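Local coordinates for protein CheA (Treponema denticola, PDB 6Y1Y) that serves, as the dimerization domain of a chemotaxis histidine kinase, to pair two kinase subunits, and probably helps pass chemoreceptor signals towards the flagellar motors, at the interface of chains A and B. Coordinates in Å, arbitrary orientation; residue numbers count along the deposited sequence, not the author numbering. Chains: chain A/B, CheA.

The interface of chains A and B. Residues chain A 55-56, 59, 62, 75; chain B 59, 63.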
loop_
_atom_site.group_PDB
_atom_site.type_symbol
_atom_site.label_atom_id
_atom_site.label_comp_id
_atom_site.label_asym_id
_atom_site.label_seq_id
_atom_site.Cartn_x
_atom_site.Cartn_y
_atom_site.Cartn_z
ATOM N N LEU A 55 -24.248 -13.992 5.749
ATOM C CA LEU A 55 -24.600 -15.081 4.841
ATOM C C LEU A 55 -24.773 -16.401 5.592
ATOM O O LEU A 55 -25.775 -17.101 5.416
ATOM C CB LEU A 55 -23.515 -15.211 3.769
ATOM C CG LEU A 55 -23.523 -16.480 2.919
ATOM C CD1 LEU A 55 -24.793 -16.511 2.102
ATOM C CD2 LEU A 55 -22.283 -16.531 2.025
ATOM N N LEU A 56 -23.820 -16.749 6.467
ATOM C CA LEU A 56 -23.952 -18.004 7.210
ATOM C C LEU A 56 -25.161 -17.982 8.133
ATOM O O LEU A 56 -25.863 -18.989 8.259
ATOM C CB LEU A 56 -22.687 -18.297 8.011
ATOM C CG LEU A 56 -21.751 -19.310 7.366
ATOM C CD1 LEU A 56 -21.134 -18.718 6.103
ATOM C CD2 LEU A 56 -20.706 -19.692 8.398
ATOM N N MET A 59 -28.367 -18.852 6.364
ATOM C CA MET A 59 -28.579 -20.198 5.830
ATOM C C MET A 59 -29.756 -20.925 6.484
ATOM O O MET A 59 -30.499 -21.603 5.751
ATOM C CB MET A 59 -27.291 -21.025 5.946
ATOM C CG MET A 59 -27.362 -22.361 5.208
ATOM S SD MET A 59 -25.765 -23.206 5.142
ATOM C CE MET A 59 -26.212 -24.721 4.279
ATOM N N TYR A 62 -32.941 -19.870 4.756
ATOM C CA TYR A 62 -33.056 -20.517 3.459
ATOM C C TYR A 62 -33.485 -21.976 3.631
ATOM O O TYR A 62 -34.331 -22.477 2.876
ATOM C CB TYR A 62 -31.716 -20.457 2.717
ATOM C CG TYR A 62 -31.188 -19.102 2.284
ATOM C CD1 TYR A 62 -32.033 -18.085 1.840
ATOM C CD2 TYR A 62 -29.817 -18.857 2.284
ATOM C CE1 TYR A 62 -31.512 -16.852 1.407
ATOM C CE2 TYR A 62 -29.298 -17.638 1.872
ATOM C CZ TYR A 62 -30.143 -16.649 1.418
ATOM O OH TYR A 62 -29.605 -15.437 0.997
ATOM N N ILE A 75 -33.968 -19.850 -4.136
ATOM C CA ILE A 75 -32.951 -19.646 -3.105
ATOM C C ILE A 75 -31.629 -19.251 -3.741
ATOM O O ILE A 75 -30.959 -18.316 -3.285
ATOM C CB ILE A 75 -32.800 -20.901 -2.237
ATOM C CG1 ILE A 75 -34.058 -21.090 -1.378
ATOM C CG2 ILE A 75 -31.547 -20.788 -1.370
ATOM C CD1 ILE A 75 -34.228 -20.026 -0.288
ATOM N N MET B 59 -23.659 -23.359 -0.941
ATOM C CA MET B 59 -24.776 -23.135 -0.029
ATOM C C MET B 59 -26.084 -23.687 -0.571
ATOM O O MET B 59 -26.727 -24.477 0.147
ATOM C CB MET B 59 -24.912 -21.654 0.333
ATOM C CG MET B 59 -25.951 -21.490 1.445
ATOM S SD MET B 59 -26.105 -19.876 2.225
ATOM C CE MET B 59 -24.698 -19.942 3.345
ATOM N N LEU B 63 -28.102 -27.070 0.967
ATOM C CA LEU B 63 -29.495 -27.055 1.408
ATOM C C LEU B 63 -30.259 -28.204 0.777
ATOM O O LEU B 63 -31.028 -28.902 1.453
ATOM C CB LEU B 63 -30.148 -25.724 1.035
ATOM C CG LEU B 63 -29.605 -24.504 1.764
ATOM C CD1 LEU B 63 -30.043 -23.199 1.081
ATOM C CD2 LEU B 63 -30.035 -24.550 3.219
#
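A:Met59 and B:Met59 leave their backbones alike but end differently. In both, CG stands anti to the backbone N (chi1 -171° in A:Met59), yet A:Met59 stays extended to its methyl, whereas B:Met59 turns at its last torsion (chi3 -79°). The extended first two torsions bring B:Met59 SD between A:Leu55 and A:Tyr62, and the bend swings only the methyl CE, towards A:Leu55 and A:Met59 CB. A:Leu55 and B:Met59 reach towards each other tip to tip, with A:Leu55 CD1 3.6 Å from B:Met59 SD. Roughly at right angles to this contact, the same sulfur lies at the edge of the A:Tyr62 phenol ring and in its plane, 3.9 Å from A:Tyr62 CD2, the side chains crossing at about a right angle. The bent methyl, B:Met59 CE, packs 3.8 Å from A:Met59 CB as the two methionines slide past each other in opposite directions.

One turn further along, B:Leu63 divides its two methyls, CD1 towards A:Tyr62 and A:Ile75 and CD2 towards A:Met59. CD1 of B:Leu63 rests 3.6 Å from A:Tyr62 CB and also touches A:Ile75 CG2, while B:Leu63 CD2 meets A:Met59 CE at 4.0 Å. B:Met59 thus packs among A:Leu55, A:Met59 and A:Tyr62, with B:Leu63 beside it, an apolar, sulfur-rich fit.

The patch joins the long helices 7-67 of both subunits near their C-terminal ends, with A:Ile75 contributed by the short helix 72-83 that follows, within the two-fold helical bundle of the CheA dimerization domain.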